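Local coordinates for leucyl aminopeptidase (Trypanosoma brucei brucei, PDB 5NTD) that removes N-terminal amino acids, leucine typically among them, from peptides as a metal-dependent M17 aminopeptidase, captured here with the inhibitor bestatin, at the interface of chains A and B and the interface of chains A and C. Sequence-based numbering; all coordinates share one arbitrary frame. Chains: chain A/B/C, leucyl aminopeptidase.

Contacts 1, 2 and 4 form one continuous stretch of the A–B interface. The C-alpha centres of contacts 1 and 2 lie about 8 Å apart, and those of contacts 2 and 4 about 6 Å. Contacts 1 and 2 share A:Asn114 and B:Leu443, whereas contacts 2 and 4 share A:Ser112, A:Asn115 and B:Cys445, so neighbouring patches overlap along the chain B segment from strand 439-441 into helix 446-449. Contact 3, centre to centre about 40 Å from contact 1 and 28 Å from contact 4, joins chain A to chain C. Two separate two-fold interfaces thus tie each subunit into the six-chain assembly typical of M17 enzymes.

Contact 1: the interface of chains A and B. Residues chain A 114, 410, 440-441; chain B 440-443.
A:Phe440 lays one face of its ring against the backbone of B:Leu443, a subunit contact of the M17 leucyl aminopeptidase hexamer. B:Leu443 CA sits over the ring centre, 3.8 Å from the centroid, in a CH-pi contact. The CE2 corner of the ring approaches the backbone nitrogen of B:Leu443 at 3.3 Å, and CZ comes close to the carbonyl carbon of B:Val442. On the opposite face A:Pro441 CD of the same chain packs toward the rim, so the ring is clamped between its own proline and the neighbouring main chain. Its CG lies anti to the backbone N (chi1 -165°), the turn that aims the ring at chain B. B:Leu443 then forks: CD1 reaches the A:Phe440 ring and A:Asn114 CB, the latter at 3.8 Å, while CD2 meets the carbonyl oxygen of A:Thr410 at 3.4 Å.

Packing is looser toward the paired prolines. There B:Phe440 turns the edge of its ring toward the carbonyl oxygen of A:Pro441, with CE2 3.7 Å from that atom. A water spans the separation, lying 2.8 Å from A:Pro441 O and 2.8 Å from B:Pro441 O. It also lies in the plane of both phenylalanine rings, at their edges, and links the two chains where their carbonyls do not meet directly.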
ATOM      1  N   ASN A 114      25.004  22.841 -18.133  1.00 25.41           N
ATOM      2  CA  ASN A 114      24.811  22.726 -16.692  1.00 25.92           C
ATOM      3  C   ASN A 114      25.840  21.842 -15.975  1.00 27.10           C
ATOM      4  O   ASN A 114      25.702  21.563 -14.785  1.00 28.04           O
ATOM      5  CB  ASN A 114      23.400  22.242 -16.372  1.00 25.37           C
ATOM      6  CG  ASN A 114      22.361  23.146 -16.951  1.00 24.26           C
ATOM      7  OD1 ASN A 114      21.594  22.754 -17.824  1.00 25.04           O
ATOM      8  ND2 ASN A 114      22.370  24.378 -16.512  1.00 23.29           N
ATOM      9  N   THR A 410      15.975  17.847  -9.774  1.00 24.09           N
ATOM     10  CA  THR A 410      17.317  18.128 -10.286  1.00 24.29           C
ATOM     11  C   THR A 410      18.288  16.940 -10.347  1.00 25.21           C
ATOM     12  O   THR A 410      19.396  17.057 -10.868  1.00 25.35           O
ATOM     13  CB  THR A 410      18.003  19.289  -9.526  1.00 24.35           C
ATOM     14  OG1 THR A 410      18.273  18.935  -8.182  1.00 23.30           O
ATOM     15  CG2 THR A 410      17.145  20.537  -9.551  1.00 24.98           C
ATOM     16  N   PHE A 440      21.745  23.164  -9.758  1.00 24.33           N
ATOM     17  CA  PHE A 440      20.747  23.630 -10.700  1.00 23.86           C
ATOM     18  C   PHE A 440      19.600  24.329  -9.964  1.00 23.66           C
ATOM     19  O   PHE A 440      19.230  23.909  -8.871  1.00 23.14           O
ATOM     20  CB  PHE A 440      20.215  22.493 -11.553  1.00 24.01           C
ATOM     21  CG  PHE A 440      19.464  22.976 -12.746  1.00 24.36           C
ATOM     22  CD1 PHE A 440      20.142  23.449 -13.863  1.00 24.65           C
ATOM     23  CD2 PHE A 440      18.090  23.067 -12.719  1.00 24.94           C
ATOM     24  CE1 PHE A 440      19.438  23.956 -14.954  1.00 25.41           C
ATOM     25  CE2 PHE A 440      17.386  23.555 -13.816  1.00 25.32           C
ATOM     26  CZ  PHE A 440      18.061  24.024 -14.924  1.00 24.47           C
ATOM     27  N   PRO A 441      19.061  25.410 -10.538  1.00 23.99           N
ATOM     28  CA  PRO A 441      18.047  26.137  -9.779  1.00 24.58           C
ATOM     29  C   PRO A 441      16.697  25.467  -9.767  1.00 24.27           C
ATOM     30  O   PRO A 441      16.331  24.765 -10.707  1.00 24.42           O
ATOM     31  CB  PRO A 441      17.920  27.492 -10.509  1.00 24.87           C
ATOM     32  CG  PRO A 441      18.747  27.414 -11.714  1.00 24.63           C
ATOM     33  CD  PRO A 441      19.387  26.068 -11.810  1.00 23.64           C
TER
ATOM     34  N   PHE B 440       9.341  27.518 -16.240  1.00 25.46           N
ATOM     35  CA  PHE B 440      10.602  27.467 -15.515  1.00 24.66           C
ATOM     36  C   PHE B 440      11.457  26.293 -16.048  1.00 23.18           C
ATOM     37  O   PHE B 440      10.928  25.243 -16.329  1.00 21.68           O
ATOM     38  CB  PHE B 440      10.357  27.332 -13.989  1.00 24.55           C
ATOM     39  CG  PHE B 440      11.588  27.602 -13.176  1.00 23.53           C
ATOM     40  CD1 PHE B 440      11.999  28.914 -12.951  1.00 22.67           C
ATOM     41  CD2 PHE B 440      12.380  26.566 -12.733  1.00 23.03           C
ATOM     42  CE1 PHE B 440      13.157  29.172 -12.252  1.00 22.58           C
ATOM     43  CE2 PHE B 440      13.562  26.820 -12.029  1.00 22.79           C
ATOM     44  CZ  PHE B 440      13.943  28.127 -11.777  1.00 22.57           C
ATOM     45  N   PRO B 441      12.775  26.501 -16.176  1.00 23.77           N
ATOM     46  CA  PRO B 441      13.589  25.421 -16.687  1.00 24.35           C
ATOM     47  C   PRO B 441      13.800  24.236 -15.736  1.00 24.46           C
ATOM     48  O   PRO B 441      13.838  24.392 -14.500  1.00 23.53           O
ATOM     49  CB  PRO B 441      14.944  26.070 -16.947  1.00 24.58           C
ATOM     50  CG  PRO B 441      14.896  27.426 -16.401  1.00 24.22           C
ATOM     51  CD  PRO B 441      13.588  27.655 -15.757  1.00 23.58           C
ATOM     52  N   VAL B 442      13.879  23.068 -16.335  1.00 23.91           N
ATOM     53  CA  VAL B 442      14.402  21.899 -15.646  1.00 24.17           C
ATOM     54  C   VAL B 442      15.756  21.553 -16.191  1.00 23.43           C
ATOM     55  O   VAL B 442      16.112  21.920 -17.308  1.00 24.73           O
ATOM     56  CB  VAL B 442      13.469  20.689 -15.683  1.00 24.85           C
ATOM     57  CG1 VAL B 442      12.182  21.039 -14.967  1.00 25.81           C
ATOM     58  CG2 VAL B 442      13.191  20.217 -17.102  1.00 25.27           C
ATOM     59  N   LEU B 443      16.486  20.768 -15.424  1.00 24.09           N
ATOM     60  CA  LEU B 443      17.883  20.403 -15.754  1.00 23.92           C
ATOM     61  C   LEU B 443      18.013  19.821 -17.172  1.00 23.21           C
ATOM     62  O   LEU B 443      17.325  18.898 -17.513  1.00 21.83           O
ATOM     63  CB  LEU B 443      18.428  19.382 -14.752  1.00 23.67           C
ATOM     64  CG  LEU B 443      19.830  18.807 -15.030  1.00 23.05           C
ATOM     65  CD1 LEU B 443      20.889  19.876 -14.824  1.00 23.01           C
ATOM     66  CD2 LEU B 443      20.100  17.607 -14.129  1.00 22.56           C
TER
HETATM   67  O   HOH W   1      14.272  23.260 -11.977  1.00 26.62           O

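Contact 2: the interface of chains A and B. Residues chain A 112, 114-115, 413-414; chain B 443, 445, 448.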
ATOM      1  N   SER A 112      27.155  19.197 -20.998  1.00 31.61           N
ATOM      2  CA  SER A 112      26.052  20.141 -21.224  1.00 29.53           C
ATOM      3  C   SER A 112      26.407  21.453 -20.518  1.00 27.78           C
ATOM      4  O   SER A 112      27.246  21.491 -19.627  1.00 28.78           O
ATOM      5  CB  SER A 112      24.708  19.574 -20.692  1.00 31.34           C
ATOM      6  OG  SER A 112      24.430  19.903 -19.273  1.00 33.05           O
ATOM      7  N   ASN A 114      25.004  22.841 -18.133  1.00 25.41           N
ATOM      8  CA  ASN A 114      24.811  22.726 -16.692  1.00 25.92           C
ATOM      9  C   ASN A 114      25.840  21.842 -15.975  1.00 27.10           C
ATOM     10  O   ASN A 114      25.702  21.563 -14.785  1.00 28.04           O
ATOM     11  CB  ASN A 114      23.400  22.242 -16.372  1.00 25.37           C
ATOM     12  CG  ASN A 114      22.361  23.146 -16.951  1.00 24.26           C
ATOM     13  OD1 ASN A 114      21.594  22.754 -17.824  1.00 25.04           O
ATOM     14  ND2 ASN A 114      22.370  24.378 -16.512  1.00 23.29           N
ATOM     15  N   ASN A 115      26.872  21.449 -16.697  1.00 27.16           N
ATOM     16  CA  ASN A 115      27.861  20.534 -16.185  1.00 27.83           C
ATOM     17  C   ASN A 115      29.243  21.134 -16.181  1.00 28.64           C
ATOM     18  O   ASN A 115      29.479  22.216 -16.709  1.00 29.02           O
ATOM     19  CB  ASN A 115      27.850  19.236 -16.987  1.00 28.69           C
ATOM     20  CG  ASN A 115      28.288  18.012 -16.161  1.00 28.83           C
ATOM     21  OD1 ASN A 115      28.781  18.137 -15.049  1.00 27.47           O
ATOM     22  ND2 ASN A 115      28.133  16.843 -16.740  1.00 29.33           N
ATOM     23  N   HIS A 413      23.058  14.275  -9.343  1.00 28.60           N
ATOM     24  CA  HIS A 413      24.359  14.992  -9.453  1.00 29.25           C
ATOM     25  C   HIS A 413      24.291  16.486  -9.281  1.00 28.10           C
ATOM     26  O   HIS A 413      25.314  17.137  -9.145  1.00 26.61           O
ATOM     27  CB  HIS A 413      25.037  14.694 -10.767  1.00 31.46           C
ATOM     28  CG  HIS A 413      25.108  13.233 -11.063  1.00 34.86           C
ATOM     29  ND1 HIS A 413      24.081  12.554 -11.683  1.00 36.98           N
ATOM     30  CD2 HIS A 413      26.057  12.315 -10.797  1.00 36.73           C
ATOM     31  CE1 HIS A 413      24.399  11.284 -11.792  1.00 37.26           C
ATOM     32  NE2 HIS A 413      25.588  11.111 -11.256  1.00 39.19           N
ATOM     33  N   HIS A 414      23.079  17.025  -9.280  1.00 27.30           N
ATOM     34  CA  HIS A 414      22.873  18.483  -9.166  1.00 26.67           C
ATOM     35  C   HIS A 414      22.049  18.833  -7.968  1.00 25.37           C
ATOM     36  O   HIS A 414      20.892  18.485  -7.881  1.00 25.63           O
ATOM     37  CB  HIS A 414      22.170  19.036 -10.383  1.00 26.54           C
ATOM     38  CG  HIS A 414      22.997  19.024 -11.618  1.00 25.94           C
ATOM     39  ND1 HIS A 414      23.236  17.879 -12.330  1.00 25.89           N
ATOM     40  CD2 HIS A 414      23.625  20.021 -12.279  1.00 25.95           C
ATOM     41  CE1 HIS A 414      23.989  18.169 -13.378  1.00 26.81           C
ATOM     42  NE2 HIS A 414      24.248  19.462 -13.361  1.00 26.63           N
TER
ATOM     43  N   LEU B 443      16.486  20.768 -15.424  1.00 24.09           N
ATOM     44  CA  LEU B 443      17.883  20.403 -15.754  1.00 23.92           C
ATOM     45  C   LEU B 443      18.013  19.821 -17.172  1.00 23.21           C
ATOM     46  O   LEU B 443      17.325  18.898 -17.513  1.00 21.83           O
ATOM     47  CB  LEU B 443      18.428  19.382 -14.752  1.00 23.67           C
ATOM     48  CG  LEU B 443      19.830  18.807 -15.030  1.00 23.05           C
ATOM     49  CD1 LEU B 443      20.889  19.876 -14.824  1.00 23.01           C
ATOM     50  CD2 LEU B 443      20.100  17.607 -14.129  1.00 22.56           C
ATOM     51  N   CYS B 445      20.804  18.003 -19.072  1.00 25.77           N
ATOM     52  CA  CYS B 445      22.087  17.289 -18.875  1.00 25.78           C
ATOM     53  C   CYS B 445      22.024  15.886 -19.454  1.00 26.22           C
ATOM     54  O   CYS B 445      22.060  14.902 -18.725  1.00 25.08           O
ATOM     55  CB  CYS B 445      22.458  17.262 -17.403  1.00 25.49           C
ATOM     56  SG  CYS B 445      24.210  16.863 -17.150  1.00 26.55           S
ATOM     57  N   TYR B 448      23.781  12.737 -18.286  1.00 24.71           N
ATOM     58  CA  TYR B 448      23.299  12.084 -17.042  1.00 24.06           C
ATOM     59  C   TYR B 448      21.946  11.409 -17.191  1.00 24.48           C
ATOM     60  O   TYR B 448      21.614  10.533 -16.432  1.00 24.13           O
ATOM     61  CB  TYR B 448      23.259  13.051 -15.877  1.00 23.29           C
ATOM     62  CG  TYR B 448      24.593  13.571 -15.381  1.00 22.88           C
ATOM     63  CD1 TYR B 448      25.787  12.987 -15.749  1.00 23.61           C
ATOM     64  CD2 TYR B 448      24.651  14.650 -14.530  1.00 22.65           C
ATOM     65  CE1 TYR B 448      27.009  13.459 -15.267  1.00 23.14           C
ATOM     66  CE2 TYR B 448      25.859  15.129 -14.070  1.00 22.69           C
ATOM     67  CZ  TYR B 448      27.038  14.523 -14.436  1.00 22.32           C
ATOM     68  OH  TYR B 448      28.248  14.998 -13.969  1.00 22.03           O
TER
HETATM   69  O   HOH W   2      30.945  16.669 -14.133  1.00 31.60           O
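This part of the two-fold A–B subunit interface is a mixed aromatic and aliphatic packing surface, which helps join two copies of the aminopeptidase within the assembly. Two consecutive histidines of chain A receive B:Leu443 and B:Tyr448 in different ways. A:His414 offers a face to B:Leu443, whose CD1 methyl lies over the ring centre, 3.7 Å from the centroid. The edge of the same imidazole points at B:Tyr448, with A:His414 CE1 3.6 Å from B:Tyr448 CE2. A hydrogen bond from A:His414 NE2 to the carbonyl oxygen of A:Asn114 (2.9 Å) helps fix the imidazole's rotation; the acceptor lies in the ring plane, although the donor stands above the carbonyl plane.

A:His413 instead lies over a face of the tyrosine ring, offset toward its rim, and its CB touches B:Tyr448 CE2 at 3.4 Å. With CG anti to the carbonyl carbon (chi1 -67°), B:Tyr448 carries its phenol toward A:Asn115. The amide and ring planes there are 65° apart, and a water bridges A:Asn115 OD1, at 2.8 Å, to the phenol oxygen B:Tyr448 OH, at 3.2 Å. B:Cys445 packs its CA against the hydroxyl oxygen of A:Ser112.

In the fold, the histidines occupy the loop between helix 404-410 and strand 415-419, A:Ser112 and A:Asn115 lie in the loop after strand 99-107, and B:Tyr448 belongs to helix 446-449.

Contact 3: the interface of chains A and C. Residues chain A 77, 84-86, 101; chain C 85, 87, 101, 133.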
ATOM      1  N   ARG A  77      42.191   0.795 -27.577  1.00 36.33           N
ATOM      2  CA  ARG A  77      41.173  -0.211 -27.180  1.00 39.58           C
ATOM      3  C   ARG A  77      40.177   0.238 -26.091  1.00 37.46           C
ATOM      4  O   ARG A  77      39.075  -0.271 -25.992  1.00 36.60           O
ATOM      5  CB  ARG A  77      41.855  -1.518 -26.762  1.00 41.26           C
ATOM      6  CG  ARG A  77      42.370  -2.320 -27.942  1.00 44.62           C
ATOM      7  CD  ARG A  77      43.162  -3.527 -27.452  1.00 49.65           C
ATOM      8  NE  ARG A  77      42.923  -4.840 -28.069  1.00 55.80           N
ATOM      9  CZ  ARG A  77      43.578  -5.364 -29.095  1.00 61.95           C
ATOM     10  NH1 ARG A  77      44.517  -4.673 -29.738  1.00 69.87           N
ATOM     11  NH2 ARG A  77      43.265  -6.588 -29.505  1.00 62.85           N
ATOM     12  N   TYR A  84      41.100   0.423 -19.385  1.00 28.92           N
ATOM     13  CA  TYR A  84      41.835  -0.656 -20.109  1.00 29.37           C
ATOM     14  C   TYR A  84      43.249  -0.742 -19.571  1.00 29.62           C
ATOM     15  O   TYR A  84      43.960   0.258 -19.526  1.00 29.90           O
ATOM     16  CB  TYR A  84      41.887  -0.418 -21.613  1.00 28.97           C
ATOM     17  CG  TYR A  84      42.119  -1.655 -22.425  1.00 29.71           C
ATOM     18  CD1 TYR A  84      43.405  -2.112 -22.700  1.00 29.94           C
ATOM     19  CD2 TYR A  84      41.042  -2.411 -22.884  1.00 30.30           C
ATOM     20  CE1 TYR A  84      43.613  -3.285 -23.402  1.00 30.87           C
ATOM     21  CE2 TYR A  84      41.229  -3.572 -23.607  1.00 30.91           C
ATOM     22  CZ  TYR A  84      42.510  -4.016 -23.855  1.00 32.07           C
ATOM     23  OH  TYR A  84      42.689  -5.183 -24.569  1.00 34.58           O
ATOM     24  N   GLY A  85      43.615  -1.933 -19.126  1.00 29.38           N
ATOM     25  CA  GLY A  85      44.878  -2.162 -18.417  1.00 29.56           C
ATOM     26  C   GLY A  85      45.849  -3.011 -19.235  1.00 29.79           C
ATOM     27  O   GLY A  85      45.448  -3.958 -19.931  1.00 28.55           O
ATOM     28  N   VAL A  86      47.118  -2.633 -19.156  1.00 29.76           N
ATOM     29  CA  VAL A  86      48.207  -3.371 -19.820  1.00 31.49           C
ATOM     30  C   VAL A  86      49.435  -3.472 -18.938  1.00 32.74           C
ATOM     31  O   VAL A  86      49.712  -2.588 -18.127  1.00 32.26           O
ATOM     32  CB  VAL A  86      48.675  -2.762 -21.140  1.00 31.58           C
ATOM     33  CG1 VAL A  86      47.589  -2.875 -22.194  1.00 30.91           C
ATOM     34  CG2 VAL A  86      49.125  -1.317 -20.936  1.00 32.41           C
ATOM     35  N   ARG A 101      51.512  -2.401 -13.969  1.00 35.33           N
ATOM     36  CA  ARG A 101      50.205  -2.376 -14.631  1.00 34.81           C
ATOM     37  C   ARG A 101      49.894  -0.926 -14.876  1.00 32.15           C
ATOM     38  O   ARG A 101      49.899  -0.121 -13.962  1.00 31.65           O
ATOM     39  CB  ARG A 101      49.104  -3.042 -13.774  1.00 33.01           C
ATOM     40  CG  ARG A 101      47.735  -3.140 -14.450  1.00 32.28           C
ATOM     41  CD  ARG A 101      47.750  -4.064 -15.656  1.00 31.49           C
ATOM     42  NE  ARG A 101      46.419  -4.580 -15.983  1.00 33.40           N
ATOM     43  CZ  ARG A 101      46.138  -5.457 -16.943  1.00 32.95           C
ATOM     44  NH1 ARG A 101      47.075  -5.926 -17.740  1.00 33.20           N
ATOM     45  NH2 ARG A 101      44.897  -5.864 -17.107  1.00 33.83           N
TER
ATOM     46  N   GLY C  85      43.094  -9.468 -18.082  1.00 31.39           N
ATOM     47  CA  GLY C  85      43.478  -9.440 -19.501  1.00 31.28           C
ATOM     48  C   GLY C  85      44.887  -8.882 -19.704  1.00 31.56           C
ATOM     49  O   GLY C  85      45.327  -7.932 -19.033  1.00 29.15           O
ATOM     50  N   LEU C  87      47.859  -8.151 -23.069  1.00 33.08           N
ATOM     51  CA  LEU C  87      48.194  -8.124 -24.516  1.00 33.72           C
ATOM     52  C   LEU C  87      49.398  -8.983 -24.787  1.00 33.18           C
ATOM     53  O   LEU C  87      50.345  -9.004 -24.013  1.00 32.44           O
ATOM     54  CB  LEU C  87      48.489  -6.694 -25.005  1.00 33.87           C
ATOM     55  CG  LEU C  87      47.298  -5.746 -25.095  1.00 34.16           C
ATOM     56  CD1 LEU C  87      47.837  -4.407 -25.551  1.00 36.10           C
ATOM     57  CD2 LEU C  87      46.217  -6.224 -26.054  1.00 33.81           C
ATOM     58  N   ARG C 101      44.627 -10.147 -27.359  1.00 30.05           N
ATOM     59  CA  ARG C 101      44.249  -9.958 -25.951  1.00 29.18           C
ATOM     60  C   ARG C 101      43.923 -11.337 -25.414  1.00 28.42           C
ATOM     61  O   ARG C 101      43.119 -12.052 -26.000  1.00 29.15           O
ATOM     62  CB  ARG C 101      43.048  -9.029 -25.800  1.00 27.44           C
ATOM     63  CG  ARG C 101      42.671  -8.705 -24.367  1.00 27.66           C
ATOM     64  CD  ARG C 101      43.738  -7.909 -23.626  1.00 28.23           C
ATOM     65  NE  ARG C 101      43.208  -7.161 -22.497  1.00 29.60           N
ATOM     66  CZ  ARG C 101      43.913  -6.345 -21.708  1.00 31.42           C
ATOM     67  NH1 ARG C 101      45.209  -6.172 -21.875  1.00 31.41           N
ATOM     68  NH2 ARG C 101      43.306  -5.695 -20.725  1.00 33.26           N
ATOM     69  N   GLU C 133      35.452  -7.632 -24.252  1.00 46.34           N
ATOM     70  CA  GLU C 133      36.700  -7.091 -24.850  1.00 46.76           C
ATOM     71  C   GLU C 133      36.804  -7.321 -26.369  1.00 46.02           C
ATOM     72  O   GLU C 133      37.765  -6.920 -26.998  1.00 44.14           O
ATOM     73  CB  GLU C 133      37.970  -7.598 -24.168  1.00 51.99           C
ATOM     74  CG  GLU C 133      38.259  -7.035 -22.760  1.00 61.43           C
ATOM     75  CD  GLU C 133      39.618  -7.427 -22.158  1.00 73.14           C
ATOM     76  OE1 GLU C 133      40.097  -8.586 -22.317  1.00 96.79           O
ATOM     77  OE2 GLU C 133      40.231  -6.551 -21.480  1.00 72.66           O
TER
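Strands 83-89 and 99-107 of chain A meet the same two strands of chain C, with helix 69-77 of chain A and the loop holding C:Glu133 at one flank. The strands belong to the N-terminal domain of the M17 aminopeptidase family, and the contact is built on a reciprocal arginine clasp.

C:Arg101 grips the carbonyl oxygen of A:Gly85 end-on, through NH1 at 3.0 Å and NH2 at 2.9 Å. NH1 arrives nearly along the C=O axis and NH2 in the carbonyl plane. A:Arg101 holds C:Gly85 O in the same manner, and the two guanidinium planes are nearly parallel.

One face of the C:Arg101 guanidinium lies against A:Tyr84, their planes 22° apart; NH2 stands 3.9 Å from the ring centroid in a cation-pi contact. The phenol oxygen A:Tyr84 OH sits over that face, 2.9 Å from C:Arg101 NE, whose N-H points instead to C:Glu133. The opposite guanidinium face rests on C:Gly85, while A:Arg77 CB covers the tyrosine's other face. A bend at chi2 (65°) brings the arginine head into this stack. The carboxylate of C:Glu133, though poorly ordered, is placed to brace it side-on, with OE2 3.2 Å from C:Arg101 NE in a salt bridge. Beside this polar cluster, A:Val86 CG1 packs on C:Leu87 CD1 at 3.7 Å.

Contact 4: the interface of chains A and B. Residues chain A 110-112, 115, 119; chain B 445-447.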
ATOM      1  N   LYS A 110      31.929  15.384 -24.003  1.00 30.99           N
ATOM      2  CA  LYS A 110      30.518  15.811 -23.909  1.00 32.06           C
ATOM      3  C   LYS A 110      30.282  16.377 -22.509  1.00 32.67           C
ATOM      4  O   LYS A 110      30.603  15.749 -21.488  1.00 35.86           O
ATOM      5  CB  LYS A 110      29.515  14.669 -24.192  1.00 31.32           C
ATOM      6  N   ALA A 111      29.728  17.562 -22.473  1.00 32.11           N
ATOM      7  CA  ALA A 111      29.352  18.227 -21.225  1.00 31.97           C
ATOM      8  C   ALA A 111      28.346  19.320 -21.530  1.00 30.78           C
ATOM      9  O   ALA A 111      28.649  20.238 -22.224  1.00 32.23           O
ATOM     10  CB  ALA A 111      30.572  18.826 -20.547  1.00 31.81           C
ATOM     11  N   SER A 112      27.155  19.197 -20.998  1.00 31.61           N
ATOM     12  CA  SER A 112      26.052  20.141 -21.224  1.00 29.53           C
ATOM     13  C   SER A 112      26.407  21.453 -20.518  1.00 27.78           C
ATOM     14  O   SER A 112      27.246  21.491 -19.627  1.00 28.78           O
ATOM     15  CB  SER A 112      24.708  19.574 -20.692  1.00 31.34           C
ATOM     16  OG  SER A 112      24.430  19.903 -19.273  1.00 33.05           O
ATOM     17  N   ASN A 115      26.872  21.449 -16.697  1.00 27.16           N
ATOM     18  CA  ASN A 115      27.861  20.534 -16.185  1.00 27.83           C
ATOM     19  C   ASN A 115      29.243  21.134 -16.181  1.00 28.64           C
ATOM     20  O   ASN A 115      29.479  22.216 -16.709  1.00 29.02           O
ATOM     21  CB  ASN A 115      27.850  19.236 -16.987  1.00 28.69           C
ATOM     22  CG  ASN A 115      28.288  18.012 -16.161  1.00 28.83           C
ATOM     23  OD1 ASN A 115      28.781  18.137 -15.049  1.00 27.47           O
ATOM     24  ND2 ASN A 115      28.133  16.843 -16.740  1.00 29.33           N
ATOM     25  N   ARG A 119      34.389  17.103 -16.653  1.00 32.09           N
ATOM     26  CA  ARG A 119      33.696  15.837 -16.323  1.00 31.29           C
ATOM     27  C   ARG A 119      34.415  15.063 -15.220  1.00 30.08           C
ATOM     28  O   ARG A 119      34.735  13.900 -15.379  1.00 28.14           O
ATOM     29  CB  ARG A 119      33.520  14.968 -17.573  1.00 31.73           C
ATOM     30  CG  ARG A 119      32.612  15.613 -18.628  1.00 31.56           C
ATOM     31  CD  ARG A 119      31.174  15.727 -18.175  1.00 31.11           C
ATOM     32  NE  ARG A 119      30.664  14.433 -17.694  1.00 30.93           N
ATOM     33  CZ  ARG A 119      30.113  13.484 -18.450  1.00 29.12           C
ATOM     34  NH1 ARG A 119      29.704  12.360 -17.889  1.00 26.92           N
ATOM     35  NH2 ARG A 119      29.969  13.652 -19.763  1.00 30.41           N
TER
ATOM     36  N   CYS B 445      20.804  18.003 -19.072  1.00 25.77           N
ATOM     37  CA  CYS B 445      22.087  17.289 -18.875  1.00 25.78           C
ATOM     38  C   CYS B 445      22.024  15.886 -19.454  1.00 26.22           C
ATOM     39  O   CYS B 445      22.060  14.902 -18.725  1.00 25.08           O
ATOM     40  CB  CYS B 445      22.458  17.262 -17.403  1.00 25.49           C
ATOM     41  SG  CYS B 445      24.210  16.863 -17.150  1.00 26.55           S
ATOM     42  N   PRO B 446      21.963  15.779 -20.795  1.00 26.51           N
ATOM     43  CA  PRO B 446      21.790  14.490 -21.492  1.00 26.72           C
ATOM     44  C   PRO B 446      22.783  13.423 -21.093  1.00 25.53           C
ATOM     45  O   PRO B 446      22.440  12.260 -21.045  1.00 26.63           O
ATOM     46  CB  PRO B 446      22.017  14.840 -22.974  1.00 26.67           C
ATOM     47  CG  PRO B 446      21.852  16.292 -23.081  1.00 26.90           C
ATOM     48  CD  PRO B 446      22.124  16.893 -21.736  1.00 26.66           C
ATOM     49  N   GLU B 447      24.005  13.822 -20.829  1.00 25.05           N
ATOM     50  CA  GLU B 447      25.028  12.849 -20.412  1.00 25.77           C
ATOM     51  C   GLU B 447      24.598  12.101 -19.127  1.00 26.16           C
ATOM     52  O   GLU B 447      25.047  10.991 -18.892  1.00 26.13           O
ATOM     53  CB  GLU B 447      26.435  13.465 -20.267  1.00 26.14           C
ATOM     54  CG  GLU B 447      26.560  14.587 -19.240  1.00 28.32           C
ATOM     55  CD  GLU B 447      26.318  16.002 -19.799  1.00 27.92           C
ATOM     56  OE1 GLU B 447      25.495  16.151 -20.710  1.00 25.92           O
ATOM     57  OE2 GLU B 447      26.936  16.945 -19.248  1.00 26.85           O
TER
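B:Glu447 pushes its carboxylate into a loop of chain A, where A:Ser112 and A:Asn115 grip one oxygen, OE2. The side-chain amide of A:Asn115 is nearly coplanar with the carboxylate, the planes 21° apart, and its ND2 donates to OE2 on the anti side at 2.8 Å. The backbone nitrogen of A:Ser112 donates to the same atom on the syn side, at 2.9 Å. Both bonds are close to straight.

B:Glu447 reaches this position by folding: CG lies between the backbone N and the carbonyl carbon (chi1 60°), and a second bend at chi2 turns the carboxylate toward the loop. Its methylene stem meets A:Arg119 obliquely. B:Glu447 CG lies over one guanidinium face, toward the rim and 3.6 Å from NH2, so the arginine contacts the aliphatic portion. The charged ends do not touch, with NH2 4.5 Å from OE2, although the positive charge probably still favours the carboxylate electrostatically. B:Pro446, at the start of helix 446-449, places CD 3.9 Å from A:Ser112 CB.

Within chain A, the arginine is steadied from its edge: A:Arg119 NH2 donates to the carbonyl oxygen of A:Lys110 at 2.8 Å, with that oxygen in the guanidinium plane.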